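Side-chain contacts in uncharacterized protein (Borrelia turicatae, PDB 5VJ4), which is of unknown function but is a putative surface protein, probably a lipoprotein and possibly lipid-binding, whose gene is differentially regulated between tick and mammal: residues A[122-127]-A[150-155]; A[225-230]-A[238-243]; A[282-287]-A[341-346]. One frame throughout, in Å; residues are numbered along the deposited sequence.

Contact 1: residues A[122-127]-A[150-155]; sequences KAISYI and EKIIKP
I124 and I127, one turn apart on helix 118-128, meet I152 and I153 of helix 145-171, and the whole contact is made by apolar branches. The CD1 tip of I127 reaches the CG2 methyl of I152 at 3.6 Å. CG1 of I127 lies between its backbone N and carbonyl carbon (chi1 61°), a position that leads the chain out toward this partner. The same I152 CG2 also meets I124 CD1 at 4.1 Å, so one methyl serves two isoleucines of the facing helix. I152 CG2 is anti to its backbone N, the branch that meets the facing helix. I127 and I124 each run across I152 at about a right angle. The second pair is more slanted: I153 CD1 reaches the end of I124 at 4.0 Å from CG1 and 4.2 Å from CD1. All four isoleucines are buried, and dispersion and the exclusion of water account for the attachment. F210 of helix 207-214 closes over both I127 and I152; from helix 176-201, F201 touches I127 and F200 touches I152, and V116 lies on I153.

The backbone bonds stay within each helix. In 122-127, Y126 N to K122 O and I127 N to A123 O keep the regular turn. The other helix widens into a pi-type turn at 150-153 and is kinked at P155, whose N has no hydrogen to give to the preceding turn; T156 OG1 is hydrogen-bonded to I152 O.

The axes of 122-127 and 150-155 approach to 9.5 Å, with 99° between their N-to-C directions, a nearly orthogonal packing of a short and a long helix in the buried interior of an all-helical fold.

Contact 2: residues A[225-230]-A[238-243]; sequences KEIVKN and YGWLDA. With SO4 (sulfate ion), chain E.
I227 and G239 bring the two backbones to a CA-CA separation of 7.5 Å, where the short helix 224-229 faces the turn that leads into helix 243-256. From 225-230, I227 alone makes the contact. Its CG1 is anti to the carbonyl carbon (chi1 -72°) and the chain continues extended, which carries CD1 across the gap. There CD1 packs 3.7 Å from the carbonyl O of G239 and 3.8 Å from CE3 of W240, approaching the indole obliquely. That carbonyl has a polar partner in K223 NZ. The W240 side chain starts out away from I227 but swings its six-membered ring back beside it. W240 NE1 is hydrogen-bonded to M234 O, a tie that fixes the turn of the ring, while L182 and M185 of helix 176-201 and V275 of helix 263-301 pack on the indole.

On the exposed flank of the helix, K229 NZ forms a salt bridge to E226 OE1 at 2.7 Å, coming in 43° out of the carboxylate plane. At the other end of 238-243, D242 N-caps helix 243-256 through OD1 to D245 N, and its OD2 accepts from D244 N. A243 N gives its hydrogen to sulfate O4 at 3.2 Å, and R246 NH2 also binds this ion. The sulfate, probably from the crystallisation liquor, thus occupies an anion site at a capped helix N-terminus.

Contact 3: residues A[282-287]-A[341-346]; sequences IDIYRG and IMTDGD. With SO4 (sulfate ion), chain G.
The N-terminus of helix 345-365 packs here against the flank of the long helix 263-301, beside a sulfate held by backbone amides. I284 makes the protein-protein contact with its CG2 branch, which is anti to the backbone N and rests on G345 CA at 3.6 Å, the point where the backbones come nearest. The same methyl is 4.2 Å from T343 OG1. The other branch of I284 ends in CD1, 4.2 Å from sulfate O3, so an apolar methyl borders the ion.

The ion itself is gripped from 341-346. T343 N donates to O2 at 2.9 Å and G345 N to O1 at 3.1 Å, each with an N-H...O angle of 138°. T343 OG1 lies beside O2 as well and is also hydrogen-bonded with Y322 OH of helix 308-334. D344 stands at the N-cap position, but its side chain makes no capping bond.

The sulfate probably came from the crystallisation liquor. N-H groups at and just before the helix start, perhaps with the helix dipole, probably stabilise its charge, whereas between 282-287 and 341-346 the contact is van der Waals.

The three contacts follow one another along the chain and form a near-equilateral triangle, their centres about 26 Å (1 and 2), 24 Å (1 and 3) and 23 Å (2 and 3) apart. None touches another, though contacts 2 and 3 come within about 4 Å at their nearest atoms. Helix 176-201 links the first two: F200 and F201 cover contact 1, L182 and M185 reach W240 of contact 2. Helix 243-256, which starts in contact 2, packs on I282 and Y285 of contact 3 and receives a salt bridge from R286 through D245. Helix 263-301 supplies one side of contact 3 and also touches W240. These three helices thus connect the regions around the contacts.

Contact 1: residues A[122-127]-A[150-155]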
# COMPACT_ATOMS: atom_id res chain seq x y z
N LYS A 122 26.44 -15.74 -2.96
CA LYS A 122 26.02 -14.43 -2.47
C LYS A 122 24.60 -14.08 -2.97
O LYS A 122 23.81 -13.49 -2.23
CB LYS A 122 27.01 -13.37 -2.92
CG LYS A 122 28.09 -13.03 -1.92
CD LYS A 122 29.20 -12.21 -2.55
CE LYS A 122 29.97 -11.45 -1.48
NZ LYS A 122 31.08 -10.66 -2.08
N ALA A 123 24.29 -14.46 -4.22
CA ALA A 123 22.98 -14.24 -4.81
C ALA A 123 21.91 -15.03 -4.08
O ALA A 123 20.90 -14.48 -3.64
CB ALA A 123 22.98 -14.57 -6.30
N ILE A 124 22.13 -16.33 -3.96
CA ILE A 124 21.22 -17.19 -3.22
C ILE A 124 20.96 -16.62 -1.82
O ILE A 124 19.82 -16.54 -1.39
CB ILE A 124 21.73 -18.63 -3.18
CG1 ILE A 124 21.70 -19.23 -4.59
CG2 ILE A 124 20.88 -19.48 -2.27
CD1 ILE A 124 20.34 -19.66 -5.08
N SER A 125 22.00 -16.15 -1.14
CA SER A 125 21.79 -15.56 0.14
C SER A 125 20.88 -14.33 0.05
O SER A 125 20.02 -14.12 0.91
CB SER A 125 23.10 -15.18 0.79
OG SER A 125 22.83 -14.32 1.88
N TYR A 126 21.06 -13.55 -1.00
CA TYR A 126 20.21 -12.38 -1.25
C TYR A 126 18.72 -12.73 -1.42
O TYR A 126 17.93 -12.34 -0.58
CB TYR A 126 20.73 -11.64 -2.46
CG TYR A 126 19.98 -10.40 -2.82
CD1 TYR A 126 20.17 -9.22 -2.09
CD2 TYR A 126 19.11 -10.38 -3.93
CE1 TYR A 126 19.50 -8.05 -2.45
CE2 TYR A 126 18.45 -9.23 -4.31
CZ TYR A 126 18.63 -8.07 -3.56
OH TYR A 126 17.94 -6.95 -3.90
N ILE A 127 18.35 -13.48 -2.47
CA ILE A 127 16.95 -13.82 -2.63
C ILE A 127 16.41 -14.67 -1.49
O ILE A 127 15.20 -14.88 -1.40
CB ILE A 127 16.61 -14.48 -3.96
CG1 ILE A 127 17.38 -15.78 -4.12
CG2 ILE A 127 16.87 -13.51 -5.08
CD1 ILE A 127 16.93 -16.56 -5.34
N GLU A 150 20.92 -21.31 -14.52
CA GLU A 150 20.51 -20.46 -15.62
C GLU A 150 19.33 -19.54 -15.29
O GLU A 150 19.33 -18.39 -15.69
CB GLU A 150 20.24 -21.26 -16.88
CG GLU A 150 20.98 -20.65 -18.06
CD GLU A 150 20.12 -20.52 -19.31
OE1 GLU A 150 19.14 -21.30 -19.46
OE2 GLU A 150 20.44 -19.64 -20.14
N LYS A 151 18.36 -20.04 -14.53
CA LYS A 151 17.15 -19.29 -14.23
C LYS A 151 17.14 -18.62 -12.88
O LYS A 151 16.43 -17.65 -12.70
CB LYS A 151 15.94 -20.20 -14.33
CG LYS A 151 15.77 -20.81 -15.72
CD LYS A 151 15.55 -19.76 -16.81
CE LYS A 151 14.70 -20.34 -17.94
NZ LYS A 151 14.50 -19.40 -19.07
N ILE A 152 17.90 -19.14 -11.92
CA ILE A 152 17.97 -18.48 -10.63
C ILE A 152 19.22 -17.65 -10.47
O ILE A 152 19.14 -16.44 -10.22
CB ILE A 152 17.80 -19.46 -9.46
CG1 ILE A 152 16.55 -20.31 -9.64
CG2 ILE A 152 17.77 -18.70 -8.13
CD1 ILE A 152 15.29 -19.50 -9.86
N ILE A 153 20.37 -18.28 -10.66
CA ILE A 153 21.61 -17.64 -10.26
C ILE A 153 22.05 -16.54 -11.24
O ILE A 153 22.28 -15.40 -10.84
CB ILE A 153 22.71 -18.66 -9.95
CG1 ILE A 153 22.17 -19.71 -8.98
CG2 ILE A 153 23.94 -17.94 -9.43
CD1 ILE A 153 23.17 -20.38 -8.09
N LYS A 154 22.12 -16.87 -12.53
CA LYS A 154 22.54 -15.89 -13.55
C LYS A 154 21.72 -14.59 -13.51
O LYS A 154 22.33 -13.51 -13.38
CB LYS A 154 22.59 -16.51 -14.95
CG LYS A 154 23.88 -17.26 -15.29
CD LYS A 154 23.82 -17.82 -16.71
CE LYS A 154 25.11 -18.48 -17.16
NZ LYS A 154 24.88 -19.29 -18.39
N PRO A 155 20.36 -14.68 -13.55
CA PRO A 155 19.56 -13.44 -13.45
C PRO A 155 19.81 -12.67 -12.18
O PRO A 155 20.01 -11.44 -12.24
CB PRO A 155 18.12 -13.93 -13.48
CG PRO A 155 18.20 -15.24 -14.18
CD PRO A 155 19.48 -15.85 -13.68

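Contact 2: residues A[225-230]-A[238-243]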
# COMPACT_ATOMS: atom_id res chain seq x y z
N LYS A 225 21.65 6.65 -11.69
CA LYS A 225 22.67 7.34 -12.46
C LYS A 225 22.07 8.61 -13.11
O LYS A 225 22.67 9.69 -13.02
CB LYS A 225 23.20 6.35 -13.51
CG LYS A 225 24.46 6.72 -14.29
CD LYS A 225 24.71 5.77 -15.47
CE LYS A 225 23.41 5.39 -16.19
NZ LYS A 225 23.57 4.38 -17.28
N GLU A 226 20.88 8.48 -13.70
CA GLU A 226 20.20 9.63 -14.28
C GLU A 226 19.55 10.49 -13.23
O GLU A 226 19.57 11.70 -13.32
CB GLU A 226 19.16 9.18 -15.30
CG GLU A 226 19.77 8.46 -16.49
CD GLU A 226 20.43 9.42 -17.49
OE1 GLU A 226 21.67 9.39 -17.64
OE2 GLU A 226 19.69 10.21 -18.12
N ILE A 227 18.99 9.86 -12.22
CA ILE A 227 18.22 10.60 -11.24
C ILE A 227 19.06 11.62 -10.48
O ILE A 227 18.60 12.74 -10.20
CB ILE A 227 17.50 9.65 -10.30
CG1 ILE A 227 16.34 9.00 -11.05
CG2 ILE A 227 16.88 10.40 -9.16
CD1 ILE A 227 15.61 7.94 -10.27
N VAL A 228 20.30 11.25 -10.16
CA VAL A 228 21.19 12.16 -9.43
C VAL A 228 21.48 13.46 -10.15
O VAL A 228 21.64 14.49 -9.51
CB VAL A 228 22.51 11.50 -9.00
CG1 VAL A 228 22.20 10.33 -8.09
CG2 VAL A 228 23.37 11.07 -10.18
N LYS A 229 21.54 13.40 -11.47
CA LYS A 229 21.80 14.56 -12.29
C LYS A 229 20.68 15.60 -12.18
O LYS A 229 20.96 16.79 -12.19
CB LYS A 229 22.03 14.11 -13.72
CG LYS A 229 23.08 13.01 -13.76
CD LYS A 229 23.66 12.73 -15.14
CE LYS A 229 22.65 12.11 -16.11
NZ LYS A 229 23.33 11.53 -17.30
N ASN A 230 19.44 15.17 -12.02
CA ASN A 230 18.35 16.13 -11.88
C ASN A 230 17.37 15.78 -10.77
O ASN A 230 16.24 15.44 -11.05
CB ASN A 230 17.59 16.21 -13.19
CG ASN A 230 18.35 16.96 -14.23
OD1 ASN A 230 18.94 16.36 -15.12
ND2 ASN A 230 18.39 18.28 -14.10
N TYR A 238 6.76 9.11 -11.92
CA TYR A 238 7.32 8.83 -13.26
C TYR A 238 8.83 9.10 -13.31
O TYR A 238 9.50 8.65 -14.23
CB TYR A 238 6.65 9.63 -14.37
CG TYR A 238 5.22 9.27 -14.74
CD1 TYR A 238 4.14 9.54 -13.88
CD2 TYR A 238 4.94 8.67 -15.96
CE1 TYR A 238 2.83 9.20 -14.23
CE2 TYR A 238 3.63 8.33 -16.33
CZ TYR A 238 2.59 8.60 -15.48
OH TYR A 238 1.30 8.27 -15.87
N GLY A 239 9.36 9.83 -12.33
CA GLY A 239 10.78 10.16 -12.31
C GLY A 239 11.61 8.94 -12.04
O GLY A 239 12.78 8.90 -12.40
N TRP A 240 11.00 7.95 -11.40
CA TRP A 240 11.68 6.72 -11.01
C TRP A 240 11.55 5.58 -12.00
O TRP A 240 12.34 4.63 -11.96
CB TRP A 240 11.11 6.25 -9.71
CG TRP A 240 11.27 7.21 -8.62
CD1 TRP A 240 10.41 8.20 -8.28
CD2 TRP A 240 12.33 7.23 -7.65
NE1 TRP A 240 10.86 8.86 -7.15
CE2 TRP A 240 12.04 8.28 -6.75
CE3 TRP A 240 13.49 6.46 -7.45
CZ2 TRP A 240 12.88 8.59 -5.68
CZ3 TRP A 240 14.32 6.77 -6.38
CH2 TRP A 240 14.02 7.82 -5.50
N LEU A 241 10.53 5.67 -12.85
CA LEU A 241 10.28 4.69 -13.92
C LEU A 241 11.27 4.82 -15.05
O LEU A 241 11.59 5.94 -15.46
CB LEU A 241 8.87 4.88 -14.49
CG LEU A 241 7.74 4.94 -13.44
CD1 LEU A 241 6.36 5.03 -14.04
CD2 LEU A 241 7.77 3.75 -12.52
N ASP A 242 11.75 3.69 -15.55
CA ASP A 242 12.53 3.66 -16.79
C ASP A 242 11.58 3.61 -18.01
O ASP A 242 10.35 3.57 -17.86
CB ASP A 242 13.45 2.45 -16.81
CG ASP A 242 12.76 1.20 -17.32
OD1 ASP A 242 11.73 0.84 -16.71
OD2 ASP A 242 13.24 0.63 -18.34
N ALA A 243 12.15 3.54 -19.20
CA ALA A 243 11.34 3.51 -20.41
C ALA A 243 10.33 2.37 -20.42
O ALA A 243 9.14 2.58 -20.73
CB ALA A 243 12.23 3.47 -21.63
S SO4 E . 15.39 5.76 -19.16
O1 SO4 E . 15.53 5.88 -20.63
O2 SO4 E . 14.16 6.45 -18.74
O3 SO4 E . 16.55 6.33 -18.42
O4 SO4 E . 15.22 4.33 -18.81

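Contact 3: residues A[282-287]-A[341-346]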
# COMPACT_ATOMS: atom_id res chain seq x y z
N ILE A 282 2.98 -3.01 -11.78
CA ILE A 282 3.52 -3.10 -13.14
C ILE A 282 4.02 -4.52 -13.45
O ILE A 282 3.71 -5.06 -14.53
CB ILE A 282 4.67 -2.08 -13.39
CG1 ILE A 282 4.15 -0.65 -13.25
CG2 ILE A 282 5.30 -2.26 -14.76
CD1 ILE A 282 5.16 0.42 -13.59
N ASP A 283 4.80 -5.10 -12.52
CA ASP A 283 5.28 -6.47 -12.65
C ASP A 283 4.06 -7.39 -12.80
O ASP A 283 4.00 -8.21 -13.73
CB ASP A 283 6.10 -6.91 -11.43
CG ASP A 283 7.33 -6.03 -11.16
OD1 ASP A 283 7.86 -5.37 -12.10
OD2 ASP A 283 7.76 -6.03 -9.97
N ILE A 284 3.07 -7.24 -11.91
CA ILE A 284 1.95 -8.15 -11.95
C ILE A 284 1.26 -8.07 -13.30
O ILE A 284 1.01 -9.10 -13.92
CB ILE A 284 0.97 -7.85 -10.83
CG1 ILE A 284 1.53 -8.36 -9.50
CG2 ILE A 284 -0.39 -8.46 -11.13
CD1 ILE A 284 1.16 -7.53 -8.28
N TYR A 285 0.98 -6.85 -13.75
CA TYR A 285 0.31 -6.63 -15.00
C TYR A 285 1.06 -7.31 -16.14
O TYR A 285 0.45 -7.92 -17.02
CB TYR A 285 0.21 -5.14 -15.30
CG TYR A 285 -0.36 -4.86 -16.67
CD1 TYR A 285 -1.73 -4.98 -16.91
CD2 TYR A 285 0.48 -4.53 -17.74
CE1 TYR A 285 -2.26 -4.75 -18.16
CE2 TYR A 285 -0.03 -4.32 -19.00
CZ TYR A 285 -1.40 -4.42 -19.20
OH TYR A 285 -1.91 -4.18 -20.44
N ARG A 286 2.37 -7.19 -16.13
CA ARG A 286 3.18 -7.75 -17.18
C ARG A 286 3.08 -9.25 -17.25
O ARG A 286 3.08 -9.81 -18.35
CB ARG A 286 4.64 -7.38 -17.01
CG ARG A 286 4.92 -5.94 -17.27
CD ARG A 286 6.40 -5.71 -17.12
NE ARG A 286 6.71 -4.33 -17.40
CZ ARG A 286 7.74 -3.66 -16.89
NH1 ARG A 286 8.55 -4.23 -16.00
NH2 ARG A 286 7.91 -2.39 -17.22
N GLY A 287 3.00 -9.89 -16.09
CA GLY A 287 2.83 -11.33 -16.01
C GLY A 287 1.53 -11.75 -16.66
O GLY A 287 1.50 -12.69 -17.46
N ILE A 341 -4.37 -0.17 -4.76
CA ILE A 341 -4.62 -0.60 -6.13
C ILE A 341 -4.49 -2.11 -6.13
O ILE A 341 -3.41 -2.63 -5.86
CB ILE A 341 -3.56 -0.13 -7.11
CG1 ILE A 341 -3.45 1.37 -7.11
CG2 ILE A 341 -3.89 -0.63 -8.51
CD1 ILE A 341 -2.18 1.77 -7.82
N MSE A 342 -5.58 -2.80 -6.44
CA MSE A 342 -5.57 -4.25 -6.47
C MSE A 342 -6.31 -4.82 -7.63
O MSE A 342 -7.54 -4.75 -7.67
CB MSE A 342 -6.18 -4.73 -5.17
CG MSE A 342 -5.15 -4.75 -4.04
SE MSE A 342 -6.26 -5.18 -2.45
CE MSE A 342 -7.96 -4.19 -2.72
N THR A 343 -5.57 -5.40 -8.57
CA THR A 343 -6.14 -5.91 -9.83
C THR A 343 -6.45 -7.42 -9.83
O THR A 343 -6.95 -7.95 -10.84
CB THR A 343 -5.18 -5.65 -10.99
OG1 THR A 343 -4.05 -6.49 -10.83
CG2 THR A 343 -4.72 -4.21 -10.98
N ASP A 344 -6.16 -8.09 -8.71
CA ASP A 344 -6.25 -9.56 -8.59
C ASP A 344 -5.50 -10.25 -9.75
O ASP A 344 -6.00 -11.19 -10.38
CB ASP A 344 -7.71 -10.02 -8.49
CG ASP A 344 -7.94 -11.04 -7.37
OD1 ASP A 344 -7.01 -11.31 -6.57
OD2 ASP A 344 -9.07 -11.56 -7.29
N GLY A 345 -4.29 -9.77 -10.01
CA GLY A 345 -3.57 -10.13 -11.22
C GLY A 345 -2.99 -11.53 -11.20
O GLY A 345 -2.95 -12.19 -12.23
N ASP A 346 -2.52 -11.98 -10.03
CA ASP A 346 -1.98 -13.33 -9.90
C ASP A 346 -3.03 -14.39 -10.28
O ASP A 346 -2.76 -15.28 -11.11
CB ASP A 346 -1.42 -13.57 -8.49
CG ASP A 346 -0.48 -14.75 -8.43
OD1 ASP A 346 -0.00 -15.25 -9.49
OD2 ASP A 346 -0.20 -15.20 -7.31
S SO4 G . -3.17 -7.93 -6.70
O1 SO4 G . -2.84 -9.26 -7.31
O2 SO4 G . -3.25 -6.96 -7.85
O3 SO4 G . -2.13 -7.44 -5.74
O4 SO4 G . -4.43 -8.10 -5.92